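Local coordinates for protein intramolecular trans-sialidase (Macrobdella decora, PDB 3SLI) that releases terminal sialic acid from sialoglycoconjugates as 2,7-anhydro-Neu5Ac, probably by attack of the sugar's own hydroxyl at the active site of a sialidase beta-propeller, at residues S42-S47 and G169-D174; G63-H68 and K159-I164; K122-F127 and D139-I144; T219-T224 and L298-L303; I598-V603 and W618-A623. All coordinates share one frame; numbering follows the deposited sequence.

Followed from the N terminus, the chain gives a clear example of enclosure followed by succession. Contact 1 opens at residues 42-47 and closes at 169-174, joining two strands of one sheet of the lectin-like N-terminal domain. Within that span contact 2 opens at 63-68 and closes at 159-164, binding two turns at the surface, and within contact 2 lies the shorter loop of contact 3, which brings 139-144 back against the start of strand 123-128 and the residue before it. Contact 1 thus encloses contact 2, and contact 2 encloses contact 3, with no crossing. Contacts 4 and 5 then follow in series: 219-224 with 298-303 joins two neighbouring sheets of the catalytic part, and 598-603 with 618-623 joins the strands of a late hairpin.

Contact 1: residues S42-S47 and G169-D174; sequences SYKSTS and GGTIGD
Gly169 begins the pairing by accepting from Thr46 N through its carbonyl O at 2.8 Å, the donor standing 36° above the carbonyl plane. Gly170 follows with its CA only 3.3 Å from Thr46 OG1 and packed against the carbonyl of Lys44. At Thr171 the ladder becomes regular: Thr171 N gives to Lys44 O at 2.9 Å and Thr171 O receives Lys44 N at 2.8 Å, while its hydroxyl turns to Asp13. Ile172 lies on the other face; with CG1 beside its own backbone N (chi1 -63°), CD1 comes to 4.0 Å from Tyr43 CB, and the tyrosine ring leads away. Gly173 and Asp174 then both face Ser42, a classic beta bulge, in which Ser42 N bonds to Asp174 O at 2.8 Å and Ser42 O receives two weak bonds. Strand 170-178 runs antiparallel between strands 37-45 and 5-14, strand 107-118 flanks 37-45 beyond, and Tyr43 reaches Ile73 of strand 67-74 in the second sheet.

Contact 2: residues G63-H68 and K159-I164; sequences GNQDRH and KRQGKI
Gln161 overlaps the carboxamide of Gln65, the two amide planes 25° apart and Gln65 NE2 standing 3.0 Å from Gln161 CD, a tight contact without a bond between the amides. The same Gln161 group is held by the residue just before the other turn, since its OE1 accepts from Gly63 N at 2.9 Å, the donor well above the carbonyl plane. Arg160 supplies the second grip. A bend in its chain at chi3 (80°) brings the guanidinium side-on to the backbone of Gln65, where NE at 2.8 Å and NH2 at 2.9 Å both donate to Gln65 O, which lies near the guanidinium plane. NH2 also forms a salt bridge with Asp66 OD1 at 2.9 Å, although its hydrogen bond there is bent and weak. The ring of His68 stands almost perpendicular to the guanidinium, at 81°, with CE1 3.6 Å from Arg160 NE. In the plane of that ring a water bonds to His68 ND1 and donates to Lys159 O. The contact thus ties the type I turn 64-67, which leads into strand 67-74 of the six-stranded sheet, to the type I' hairpin of strands 158-160 and 163-165 in the lectin-like N-terminal domain.

Contact 3: residues K122-F127 and D139-I144; sequences KQCRLF and DAFKFI
Phe141 and Lys122 make most of the apolar part of this contact. The phenylalanine places CG opposite its backbone N (chi1 -177°), which carries the ring in beside the start of strand 123-128, and its CD1 comes to 3.6 Å from Lys122 CA. The two side chains run past each other in opposite directions, Lys122 CG lying 3.8 Å from Phe141 CB. Farther along the ring, CE1 looks toward Cys124 SG at 4.4 Å, a looser touch at the buried end. Ala117 of strand 107-118 and Ala119 also pack on this ring, so Phe141 lies against the hairpin on the side of the buried Cys124, away from the side chain of Gln123.

The charged part is weaker. Lys122 bends at chi3 (46°), bringing CE to 3.0 Å from Asp139 O, a tight approach, and its ammonium forms a long salt bridge, Lys122 NZ to Asp139 OD1 at 3.7 Å. NZ is also near the carbonyl O of Asp139, but the angle is too poor for a bond.

Other partners hold the two segments: Lys122 pairs through its backbone with Lys138, just after strand 131-137, and Ala140 O accepts from the hydroxyl of Tyr92 on strand 91-96. Lys122 and Gln123 both face Asp118, which makes a G1 beta bulge at the turn between strands 107-118 and 123-128, here covered by a returning loop in a concanavalin-like beta domain.

Contact 4: residues T219-T224 and L298-L303; sequences TLSTGT and LLEDKL
Glu300 points its extended side chain straight at the turn 220-223, with CG opposite the backbone N (chi1 -174°), and meets Ser221 with both carboxylate oxygens. OE2 receives the hydroxyl of Ser221 on its syn lone pair, with Ser221 OG 2.7 Å from Glu300 OE2. OE1 is met from the syn side by Ser221 N at 3.0 Å, the donor 22° out of the carboxylate plane, and the same N-H reaches weakly to OE2. Ser221 thus presents its hydroxyl and its amide to one carboxylate, which fixes the rotation of that group. A water donates to Glu300 OE1 at 2.7 Å and to Thr219 O at 2.8 Å, adding a bridge beside the direct bonds. Leu220 crosses the glutamate obliquely, its CD2 3.9 Å from Glu300 CB, and so covers the aliphatic part of the chain. Lys302 adds a light touch, CD to Ser221 CB at 4.2 Å. The contact joins the sheets of strands 211-219 and 292-300, neighbours in what is, as in other sialidases, a beta-propeller. With Lys305 bonded to Ser221 OG and several donors gathered on a buried carboxylate, Glu300 is probably ionised.

Contact 5: residues I598-V603 and W618-A623; sequences IWIGLV and WKYSYA
Trp599 carries Ser621 on one face: Ser621 CB stands 3.5 Å from the centroid of its six-membered ring and 10° off the normal, a CH-pi contact. The indole reaches that position with CG beside its own backbone N (chi1 -59°). Trp618 turns one face to Gly601, whose CA lies 3.4 Å above the indole plane toward its rim, and the lack of a side chain on the glycine lets the ring come this close. The indole CE3 of Trp618 also meets Trp599 CB at 3.8 Å. On the other side of the sheet, Tyr620 has Ile600 CB at the ring edge, 4.0 Å from its CD2, and Lys619 CG over one face. These groups sit on the hairpin of strands 596-605 and 614-623, the last two strands of a four-stranded antiparallel sheet of the kind that forms a propeller blade. Ile598 and Tyr622 form a hydrogen-bonded pair, Ile598 N to Tyr622 O at 2.9 Å and Tyr622 N to Ile598 O at 2.7 Å. Next, Ile600 N gives to Tyr620 O at 3.0 Å, the donor above the carbonyl plane. Lys619 and Tyr620 both face Ile600, a classic beta bulge in which Tyr620 N gives a weak bond to Ile600 O. Lys619 NZ and Tyr620 OH are both held by Asp577, and Leu602 CD2 rests against Lys619 CD at 3.8 Å.

Contact 1: residues S42-S47 and G169-D174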
# COMPACT_ATOMS: atom_id res chain seq x y z
N SER A 42 -6.81 7.14 -26.79
CA SER A 42 -7.04 5.79 -26.32
C SER A 42 -5.96 4.96 -27.01
O SER A 42 -5.77 5.06 -28.22
CB SER A 42 -8.43 5.34 -26.79
OG SER A 42 -8.74 4.02 -26.38
N TYR A 43 -5.23 4.13 -26.26
CA TYR A 43 -4.18 3.31 -26.86
C TYR A 43 -4.05 1.96 -26.18
O TYR A 43 -4.49 1.79 -25.05
CB TYR A 43 -2.81 4.02 -26.75
CG TYR A 43 -2.22 3.93 -25.35
CD1 TYR A 43 -2.56 4.87 -24.38
CD2 TYR A 43 -1.41 2.85 -24.97
CE1 TYR A 43 -2.12 4.74 -23.06
CE2 TYR A 43 -0.96 2.71 -23.65
CZ TYR A 43 -1.32 3.65 -22.71
OH TYR A 43 -0.94 3.52 -21.40
N LYS A 44 -3.38 1.04 -26.87
CA LYS A 44 -3.10 -0.30 -26.37
C LYS A 44 -1.65 -0.58 -26.75
O LYS A 44 -1.32 -0.63 -27.93
CB LYS A 44 -4.02 -1.34 -27.03
CG LYS A 44 -3.67 -2.77 -26.68
CD LYS A 44 -4.72 -3.75 -27.15
CE LYS A 44 -4.76 -3.86 -28.66
NZ LYS A 44 -5.83 -4.82 -29.09
N SER A 45 -0.77 -0.68 -25.76
CA SER A 45 0.65 -0.95 -26.03
C SER A 45 0.95 -2.45 -26.07
O SER A 45 0.59 -3.19 -25.15
CB SER A 45 1.54 -0.29 -24.98
OG SER A 45 2.91 -0.57 -25.23
N THR A 46 1.62 -2.89 -27.13
CA THR A 46 2.01 -4.29 -27.29
C THR A 46 3.54 -4.39 -27.23
O THR A 46 4.12 -5.46 -27.41
CB THR A 46 1.50 -4.88 -28.64
OG1 THR A 46 1.98 -4.08 -29.73
CG2 THR A 46 -0.02 -4.92 -28.67
N SER A 47 4.19 -3.27 -26.93
CA SER A 47 5.64 -3.19 -26.88
C SER A 47 6.20 -3.20 -25.47
O SER A 47 5.58 -2.70 -24.53
CB SER A 47 6.11 -1.93 -27.60
OG SER A 47 7.49 -1.68 -27.37
N GLY A 169 4.63 0.64 -29.80
CA GLY A 169 4.23 -0.51 -30.58
C GLY A 169 2.85 -0.84 -30.06
O GLY A 169 2.65 -0.92 -28.84
N GLY A 170 1.87 -0.94 -30.96
CA GLY A 170 0.51 -1.26 -30.54
C GLY A 170 -0.55 -0.58 -31.39
O GLY A 170 -0.38 -0.44 -32.60
N THR A 171 -1.62 -0.13 -30.74
CA THR A 171 -2.73 0.53 -31.42
C THR A 171 -3.20 1.83 -30.77
O THR A 171 -3.35 1.91 -29.55
CB THR A 171 -3.97 -0.41 -31.50
OG1 THR A 171 -3.64 -1.60 -32.22
CG2 THR A 171 -5.16 0.29 -32.19
N ILE A 172 -3.38 2.87 -31.58
CA ILE A 172 -3.92 4.13 -31.08
C ILE A 172 -5.40 3.97 -31.43
O ILE A 172 -5.79 4.04 -32.60
CB ILE A 172 -3.33 5.37 -31.80
CG1 ILE A 172 -1.81 5.47 -31.57
CG2 ILE A 172 -4.01 6.64 -31.29
CD1 ILE A 172 -1.41 5.64 -30.12
N GLY A 173 -6.22 3.65 -30.43
CA GLY A 173 -7.64 3.47 -30.65
C GLY A 173 -8.32 4.72 -31.16
O GLY A 173 -9.14 4.67 -32.08
N ASP A 174 -7.95 5.86 -30.59
CA ASP A 174 -8.55 7.12 -30.98
C ASP A 174 -7.70 8.27 -30.47
O ASP A 174 -7.03 8.14 -29.44
CB ASP A 174 -9.96 7.22 -30.39
CG ASP A 174 -10.81 8.28 -31.07
OD1 ASP A 174 -11.42 7.97 -32.13
OD2 ASP A 174 -10.88 9.42 -30.56

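Contact 2: residues G63-H68 and K159-I164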
# COMPACT_ATOMS: atom_id res chain seq x y z
N GLY A 63 20.63 18.16 -35.09
CA GLY A 63 20.95 19.14 -34.08
C GLY A 63 19.75 19.68 -33.33
O GLY A 63 19.91 20.42 -32.36
N ASN A 64 18.55 19.29 -33.74
CA ASN A 64 17.35 19.79 -33.08
C ASN A 64 16.57 18.72 -32.32
O ASN A 64 15.37 18.87 -32.08
CB ASN A 64 16.46 20.49 -34.11
CG ASN A 64 17.14 21.69 -34.73
OD1 ASN A 64 17.28 21.79 -35.95
ND2 ASN A 64 17.64 22.57 -33.89
N GLN A 65 17.30 17.72 -31.84
CA GLN A 65 16.72 16.59 -31.10
C GLN A 65 16.08 16.95 -29.75
O GLN A 65 15.40 16.12 -29.15
CB GLN A 65 17.76 15.48 -30.91
CG GLN A 65 18.99 15.86 -30.07
CD GLN A 65 20.17 16.39 -30.88
OE1 GLN A 65 21.28 16.47 -30.38
NE2 GLN A 65 19.94 16.74 -32.14
N ASP A 66 16.35 18.16 -29.25
CA ASP A 66 15.75 18.60 -27.99
C ASP A 66 14.63 19.63 -28.21
O ASP A 66 14.26 20.38 -27.30
CB ASP A 66 16.82 19.18 -27.04
CG ASP A 66 17.78 18.11 -26.51
OD1 ASP A 66 17.52 16.90 -26.69
OD2 ASP A 66 18.80 18.49 -25.90
N ARG A 67 14.09 19.65 -29.42
CA ARG A 67 13.01 20.56 -29.77
C ARG A 67 11.77 19.75 -30.14
O ARG A 67 11.61 19.34 -31.30
CB ARG A 67 13.43 21.46 -30.94
CG ARG A 67 14.65 22.32 -30.66
CD ARG A 67 14.98 23.20 -31.86
NE ARG A 67 16.28 23.84 -31.72
CZ ARG A 67 16.51 24.94 -31.01
NH1 ARG A 67 15.53 25.54 -30.34
NH2 ARG A 67 17.74 25.42 -30.94
N HIS A 68 10.91 19.50 -29.16
CA HIS A 68 9.70 18.73 -29.39
C HIS A 68 8.80 18.69 -28.17
O HIS A 68 9.21 19.05 -27.07
CB HIS A 68 10.07 17.28 -29.78
CG HIS A 68 10.92 16.57 -28.76
ND1 HIS A 68 12.23 16.23 -29.00
CD2 HIS A 68 10.65 16.13 -27.51
CE1 HIS A 68 12.74 15.62 -27.94
NE2 HIS A 68 11.79 15.55 -27.02
N LYS A 159 10.22 12.17 -33.47
CA LYS A 159 11.28 12.27 -34.46
C LYS A 159 12.44 13.12 -33.95
O LYS A 159 12.27 14.29 -33.58
CB LYS A 159 10.73 12.81 -35.79
CG LYS A 159 9.77 11.84 -36.46
CD LYS A 159 9.32 12.31 -37.83
CE LYS A 159 8.44 11.26 -38.48
NZ LYS A 159 8.03 11.63 -39.87
N ARG A 160 13.61 12.48 -33.87
CA ARG A 160 14.83 13.14 -33.40
C ARG A 160 15.93 12.85 -34.41
O ARG A 160 16.28 11.70 -34.65
CB ARG A 160 15.22 12.61 -32.01
CG ARG A 160 14.11 12.71 -30.99
CD ARG A 160 14.57 12.29 -29.61
NE ARG A 160 15.31 13.35 -28.93
CZ ARG A 160 15.93 13.21 -27.77
NH1 ARG A 160 15.91 12.03 -27.15
NH2 ARG A 160 16.55 14.24 -27.21
N GLN A 161 16.41 13.91 -35.06
CA GLN A 161 17.45 13.80 -36.09
C GLN A 161 17.12 12.71 -37.11
O GLN A 161 17.97 11.86 -37.43
CB GLN A 161 18.83 13.59 -35.47
CG GLN A 161 19.22 14.69 -34.50
CD GLN A 161 20.70 14.69 -34.18
OE1 GLN A 161 21.48 15.43 -34.79
NE2 GLN A 161 21.10 13.87 -33.21
N GLY A 162 15.89 12.75 -37.60
CA GLY A 162 15.43 11.81 -38.61
C GLY A 162 15.17 10.38 -38.17
O GLY A 162 14.93 9.51 -39.02
N LYS A 163 15.20 10.13 -36.86
CA LYS A 163 14.98 8.79 -36.32
C LYS A 163 13.75 8.78 -35.42
O LYS A 163 13.39 9.79 -34.82
CB LYS A 163 16.17 8.36 -35.45
CG LYS A 163 17.51 8.33 -36.15
CD LYS A 163 17.57 7.20 -37.14
CE LYS A 163 18.95 7.13 -37.80
NZ LYS A 163 19.03 5.97 -38.74
N ILE A 164 13.12 7.61 -35.31
CA ILE A 164 11.97 7.45 -34.44
C ILE A 164 12.49 7.11 -33.04
O ILE A 164 13.03 6.02 -32.82
CB ILE A 164 11.01 6.32 -34.93
CG1 ILE A 164 10.36 6.71 -36.27
CG2 ILE A 164 9.92 6.05 -33.87
CD1 ILE A 164 9.39 7.88 -36.19
O HOH W 1 13.19 16.49 -31.69

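Contact 3: residues K122-F127 and D139-I144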
# COMPACT_ATOMS: atom_id res chain seq x y z
N LYS A 122 -2.22 29.11 -17.06
CA LYS A 122 -0.78 28.80 -17.09
C LYS A 122 -0.54 27.49 -16.33
O LYS A 122 0.34 27.39 -15.46
CB LYS A 122 -0.00 29.97 -16.48
CG LYS A 122 -0.05 31.21 -17.36
CD LYS A 122 0.18 32.49 -16.59
CE LYS A 122 1.37 32.36 -15.65
NZ LYS A 122 1.72 33.64 -14.96
N GLN A 123 -1.26 26.46 -16.76
CA GLN A 123 -1.24 25.17 -16.10
C GLN A 123 -1.34 24.01 -17.08
O GLN A 123 -2.01 24.11 -18.11
CB GLN A 123 -2.43 25.15 -15.14
CG GLN A 123 -2.50 24.02 -14.15
CD GLN A 123 -3.56 24.30 -13.10
OE1 GLN A 123 -3.25 24.78 -12.01
NE2 GLN A 123 -4.81 24.03 -13.43
N CYS A 124 -0.65 22.92 -16.74
CA CYS A 124 -0.64 21.70 -17.54
C CYS A 124 -1.18 20.60 -16.61
O CYS A 124 -0.82 20.55 -15.44
CB CYS A 124 0.79 21.34 -17.99
SG CYS A 124 1.53 22.38 -19.33
N ARG A 125 -2.07 19.76 -17.12
CA ARG A 125 -2.65 18.68 -16.32
C ARG A 125 -2.73 17.36 -17.09
O ARG A 125 -3.05 17.35 -18.27
CB ARG A 125 -4.03 19.08 -15.79
CG ARG A 125 -3.96 20.08 -14.66
CD ARG A 125 -5.27 20.23 -13.92
NE ARG A 125 -5.02 20.64 -12.54
CZ ARG A 125 -5.87 21.33 -11.79
NH1 ARG A 125 -7.03 21.71 -12.29
NH2 ARG A 125 -5.54 21.65 -10.55
N LEU A 126 -2.39 16.27 -16.41
CA LEU A 126 -2.40 14.94 -17.01
C LEU A 126 -3.50 14.09 -16.38
O LEU A 126 -3.66 14.11 -15.15
CB LEU A 126 -1.06 14.22 -16.82
CG LEU A 126 0.04 14.32 -17.87
CD1 LEU A 126 1.29 13.62 -17.33
CD2 LEU A 126 -0.40 13.69 -19.18
N PHE A 127 -4.20 13.32 -17.20
CA PHE A 127 -5.29 12.47 -16.74
C PHE A 127 -5.12 11.09 -17.35
O PHE A 127 -4.56 10.95 -18.45
CB PHE A 127 -6.65 13.00 -17.23
CG PHE A 127 -6.97 14.41 -16.81
CD1 PHE A 127 -6.41 15.51 -17.47
CD2 PHE A 127 -7.84 14.64 -15.75
CE1 PHE A 127 -6.71 16.81 -17.09
CE2 PHE A 127 -8.15 15.94 -15.35
CZ PHE A 127 -7.59 17.04 -16.03
N ASP A 139 4.89 30.17 -14.63
CA ASP A 139 4.59 31.58 -14.86
C ASP A 139 4.80 31.88 -16.34
O ASP A 139 4.03 32.62 -16.96
CB ASP A 139 5.47 32.49 -13.99
CG ASP A 139 5.08 32.46 -12.52
OD1 ASP A 139 3.86 32.52 -12.22
OD2 ASP A 139 5.98 32.40 -11.65
N ALA A 140 5.85 31.31 -16.92
CA ALA A 140 6.13 31.49 -18.34
C ALA A 140 5.51 30.30 -19.07
O ALA A 140 6.15 29.27 -19.26
CB ALA A 140 7.63 31.56 -18.58
N PHE A 141 4.23 30.41 -19.39
CA PHE A 141 3.53 29.34 -20.08
C PHE A 141 4.07 29.15 -21.51
O PHE A 141 4.26 30.12 -22.25
CB PHE A 141 2.02 29.60 -20.10
CG PHE A 141 1.22 28.49 -20.73
CD1 PHE A 141 0.86 27.38 -19.99
CD2 PHE A 141 0.84 28.56 -22.07
CE1 PHE A 141 0.14 26.34 -20.57
CE2 PHE A 141 0.12 27.52 -22.66
CZ PHE A 141 -0.23 26.41 -21.91
N LYS A 142 4.29 27.90 -21.89
CA LYS A 142 4.80 27.57 -23.22
C LYS A 142 4.01 26.43 -23.85
O LYS A 142 3.38 25.64 -23.15
CB LYS A 142 6.27 27.12 -23.13
CG LYS A 142 7.24 28.10 -22.47
CD LYS A 142 7.45 29.33 -23.31
CE LYS A 142 8.37 30.31 -22.62
NZ LYS A 142 8.59 31.53 -23.45
N PHE A 143 4.01 26.37 -25.18
CA PHE A 143 3.38 25.27 -25.87
C PHE A 143 4.02 25.06 -27.25
O PHE A 143 5.10 25.58 -27.50
CB PHE A 143 1.85 25.36 -25.94
CG PHE A 143 1.18 24.01 -26.01
CD1 PHE A 143 1.55 22.99 -25.11
CD2 PHE A 143 0.24 23.72 -26.99
CE1 PHE A 143 1.00 21.71 -25.21
CE2 PHE A 143 -0.32 22.44 -27.10
CZ PHE A 143 0.06 21.43 -26.21
N ILE A 144 3.37 24.30 -28.11
CA ILE A 144 3.93 23.98 -29.42
C ILE A 144 4.36 25.20 -30.24
O ILE A 144 5.39 25.17 -30.92
CB ILE A 144 2.97 23.05 -30.20
CG1 ILE A 144 2.78 21.75 -29.40
CG2 ILE A 144 3.52 22.76 -31.59
CD1 ILE A 144 1.76 20.79 -29.98

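Contact 4: residues T219-T224 and L298-L303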
# COMPACT_ATOMS: atom_id res chain seq x y z
N THR A 219 -12.53 -13.26 3.95
CA THR A 219 -13.92 -13.66 3.80
C THR A 219 -14.31 -14.38 5.10
O THR A 219 -13.59 -15.28 5.57
CB THR A 219 -14.11 -14.61 2.60
OG1 THR A 219 -13.73 -13.95 1.40
CG2 THR A 219 -15.55 -15.05 2.49
N LEU A 220 -15.39 -13.91 5.73
CA LEU A 220 -15.88 -14.49 6.97
C LEU A 220 -16.75 -15.72 6.68
O LEU A 220 -17.26 -15.87 5.56
CB LEU A 220 -16.69 -13.44 7.75
CG LEU A 220 -15.97 -12.13 8.11
CD1 LEU A 220 -16.87 -11.27 8.98
CD2 LEU A 220 -14.65 -12.43 8.83
N SER A 221 -16.92 -16.59 7.67
CA SER A 221 -17.73 -17.80 7.49
C SER A 221 -19.18 -17.48 7.16
O SER A 221 -19.91 -18.32 6.64
CB SER A 221 -17.66 -18.69 8.74
OG SER A 221 -18.05 -17.98 9.90
N THR A 222 -19.59 -16.24 7.44
CA THR A 222 -20.94 -15.77 7.16
C THR A 222 -21.13 -15.36 5.69
O THR A 222 -22.26 -15.14 5.24
CB THR A 222 -21.29 -14.52 8.01
OG1 THR A 222 -20.46 -13.43 7.60
CG2 THR A 222 -21.06 -14.80 9.49
N GLY A 223 -20.03 -15.22 4.95
CA GLY A 223 -20.11 -14.81 3.56
C GLY A 223 -19.70 -13.35 3.36
O GLY A 223 -19.41 -12.93 2.24
N THR A 224 -19.70 -12.57 4.43
CA THR A 224 -19.30 -11.17 4.36
C THR A 224 -17.79 -11.12 4.13
O THR A 224 -17.05 -11.95 4.64
CB THR A 224 -19.63 -10.44 5.70
OG1 THR A 224 -21.04 -10.49 5.93
CG2 THR A 224 -19.17 -8.97 5.68
N LEU A 298 -6.15 -9.10 10.08
CA LEU A 298 -7.54 -9.44 10.34
C LEU A 298 -7.62 -10.94 10.64
O LEU A 298 -6.89 -11.75 10.06
CB LEU A 298 -8.43 -9.11 9.13
CG LEU A 298 -8.75 -7.63 8.88
CD1 LEU A 298 -9.48 -7.50 7.56
CD2 LEU A 298 -9.59 -7.07 10.03
N LEU A 299 -8.52 -11.32 11.55
CA LEU A 299 -8.67 -12.73 11.92
C LEU A 299 -10.10 -13.04 12.37
O LEU A 299 -10.74 -12.20 13.01
CB LEU A 299 -7.70 -13.06 13.05
CG LEU A 299 -7.78 -14.46 13.69
CD1 LEU A 299 -7.46 -15.54 12.68
CD2 LEU A 299 -6.82 -14.51 14.88
N GLU A 300 -10.58 -14.23 12.03
CA GLU A 300 -11.91 -14.65 12.47
C GLU A 300 -11.84 -15.94 13.31
O GLU A 300 -11.10 -16.87 13.00
CB GLU A 300 -12.85 -14.92 11.28
CG GLU A 300 -14.29 -15.22 11.75
CD GLU A 300 -15.16 -15.94 10.72
OE1 GLU A 300 -14.68 -16.26 9.62
OE2 GLU A 300 -16.34 -16.20 11.05
N ASP A 301 -12.59 -15.96 14.41
CA ASP A 301 -12.67 -17.15 15.23
C ASP A 301 -13.97 -17.78 14.74
O ASP A 301 -15.06 -17.32 15.11
CB ASP A 301 -12.79 -16.79 16.71
CG ASP A 301 -12.85 -18.02 17.62
OD1 ASP A 301 -13.42 -19.05 17.21
OD2 ASP A 301 -12.32 -17.94 18.74
N LYS A 302 -13.86 -18.78 13.87
CA LYS A 302 -15.05 -19.43 13.32
C LYS A 302 -15.98 -20.08 14.33
O LYS A 302 -17.16 -20.28 14.05
CB LYS A 302 -14.67 -20.44 12.23
CG LYS A 302 -14.07 -19.78 11.00
CD LYS A 302 -14.16 -20.68 9.79
CE LYS A 302 -13.55 -20.01 8.58
NZ LYS A 302 -12.11 -19.74 8.82
N LEU A 303 -15.45 -20.40 15.51
CA LEU A 303 -16.25 -21.01 16.55
C LEU A 303 -17.21 -20.00 17.19
O LEU A 303 -18.37 -20.31 17.44
CB LEU A 303 -15.34 -21.66 17.60
CG LEU A 303 -14.79 -23.09 17.32
CD1 LEU A 303 -14.74 -23.40 15.83
CD2 LEU A 303 -13.42 -23.28 17.96
O HOH W 2 -12.54 -16.14 8.03

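Contact 5: residues I598-V603 and W618-A623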
# COMPACT_ATOMS: atom_id res chain seq x y z
N ILE A 598 0.50 -14.79 -8.96
CA ILE A 598 -0.29 -15.60 -8.05
C ILE A 598 0.08 -17.04 -8.39
O ILE A 598 0.04 -17.44 -9.56
CB ILE A 598 -1.80 -15.36 -8.24
CG1 ILE A 598 -2.14 -13.91 -7.88
CG2 ILE A 598 -2.60 -16.32 -7.37
CD1 ILE A 598 -3.59 -13.53 -8.16
N TRP A 599 0.51 -17.79 -7.39
CA TRP A 599 0.92 -19.17 -7.55
C TRP A 599 -0.03 -20.10 -6.84
O TRP A 599 -0.56 -19.77 -5.77
CB TRP A 599 2.30 -19.40 -6.92
CG TRP A 599 3.42 -18.56 -7.48
CD1 TRP A 599 3.65 -17.24 -7.25
CD2 TRP A 599 4.48 -19.02 -8.32
NE1 TRP A 599 4.79 -16.84 -7.91
CE2 TRP A 599 5.32 -17.91 -8.58
CE3 TRP A 599 4.81 -20.26 -8.89
CZ2 TRP A 599 6.46 -18.01 -9.38
CZ3 TRP A 599 5.95 -20.36 -9.69
CH2 TRP A 599 6.76 -19.24 -9.92
N ILE A 600 -0.21 -21.29 -7.40
CA ILE A 600 -1.04 -22.32 -6.79
C ILE A 600 -0.10 -23.47 -6.40
O ILE A 600 0.65 -24.00 -7.24
CB ILE A 600 -2.13 -22.83 -7.76
CG1 ILE A 600 -3.16 -21.73 -7.99
CG2 ILE A 600 -2.81 -24.06 -7.17
CD1 ILE A 600 -4.27 -22.13 -8.94
N GLY A 601 -0.11 -23.79 -5.11
CA GLY A 601 0.72 -24.86 -4.59
C GLY A 601 -0.12 -26.04 -4.16
O GLY A 601 -1.05 -25.89 -3.36
N LEU A 602 0.19 -27.22 -4.70
CA LEU A 602 -0.53 -28.45 -4.40
C LEU A 602 0.20 -29.21 -3.29
O LEU A 602 1.40 -29.48 -3.40
CB LEU A 602 -0.64 -29.32 -5.65
CG LEU A 602 -1.84 -29.11 -6.59
CD1 LEU A 602 -2.32 -27.66 -6.63
CD2 LEU A 602 -1.51 -29.63 -7.98
N VAL A 603 -0.53 -29.54 -2.23
CA VAL A 603 0.03 -30.25 -1.08
C VAL A 603 0.11 -31.76 -1.35
O VAL A 603 -0.88 -32.39 -1.68
CB VAL A 603 -0.80 -30.00 0.20
CG1 VAL A 603 -0.27 -30.85 1.36
CG2 VAL A 603 -0.79 -28.51 0.57
N TRP A 618 4.65 -26.15 -6.35
CA TRP A 618 4.15 -24.90 -6.92
C TRP A 618 3.99 -25.11 -8.43
O TRP A 618 4.84 -24.74 -9.23
CB TRP A 618 5.10 -23.75 -6.57
CG TRP A 618 5.17 -23.54 -5.08
CD1 TRP A 618 6.14 -24.00 -4.24
CD2 TRP A 618 4.20 -22.88 -4.26
NE1 TRP A 618 5.83 -23.68 -2.94
CE2 TRP A 618 4.64 -22.98 -2.92
CE3 TRP A 618 2.99 -22.21 -4.52
CZ2 TRP A 618 3.93 -22.44 -1.84
CZ3 TRP A 618 2.27 -21.68 -3.44
CH2 TRP A 618 2.75 -21.80 -2.12
N LYS A 619 2.85 -25.70 -8.78
CA LYS A 619 2.53 -26.07 -10.15
C LYS A 619 2.11 -24.97 -11.12
O LYS A 619 2.39 -25.06 -12.31
CB LYS A 619 1.46 -27.16 -10.14
CG LYS A 619 1.24 -27.85 -11.46
CD LYS A 619 0.23 -28.97 -11.32
CE LYS A 619 0.17 -29.81 -12.58
NZ LYS A 619 -0.87 -30.87 -12.45
N TYR A 620 1.43 -23.95 -10.62
CA TYR A 620 0.94 -22.86 -11.47
C TYR A 620 1.39 -21.48 -11.02
O TYR A 620 1.56 -21.23 -9.83
CB TYR A 620 -0.60 -22.87 -11.49
CG TYR A 620 -1.24 -24.17 -11.94
CD1 TYR A 620 -1.33 -24.48 -13.29
CD2 TYR A 620 -1.75 -25.08 -11.01
CE1 TYR A 620 -1.92 -25.67 -13.72
CE2 TYR A 620 -2.34 -26.27 -11.42
CZ TYR A 620 -2.42 -26.56 -12.78
OH TYR A 620 -3.02 -27.72 -13.24
N SER A 621 1.59 -20.58 -11.99
CA SER A 621 1.93 -19.19 -11.70
C SER A 621 1.12 -18.37 -12.69
O SER A 621 0.97 -18.75 -13.85
CB SER A 621 3.43 -18.89 -11.85
OG SER A 621 3.89 -19.09 -13.17
N TYR A 622 0.58 -17.25 -12.22
CA TYR A 622 -0.25 -16.38 -13.03
C TYR A 622 0.27 -14.96 -12.94
O TYR A 622 0.39 -14.42 -11.84
CB TYR A 622 -1.69 -16.45 -12.52
CG TYR A 622 -2.67 -15.60 -13.28
CD1 TYR A 622 -3.36 -16.12 -14.37
CD2 TYR A 622 -2.93 -14.28 -12.90
CE1 TYR A 622 -4.28 -15.36 -15.07
CE2 TYR A 622 -3.85 -13.50 -13.59
CZ TYR A 622 -4.53 -14.05 -14.67
OH TYR A 622 -5.45 -13.31 -15.36
N ALA A 623 0.64 -14.38 -14.08
CA ALA A 623 1.15 -13.00 -14.13
C ALA A 623 -0.01 -12.02 -14.21
O ALA A 623 -0.82 -12.07 -15.13
CB ALA A 623 2.10 -12.82 -15.33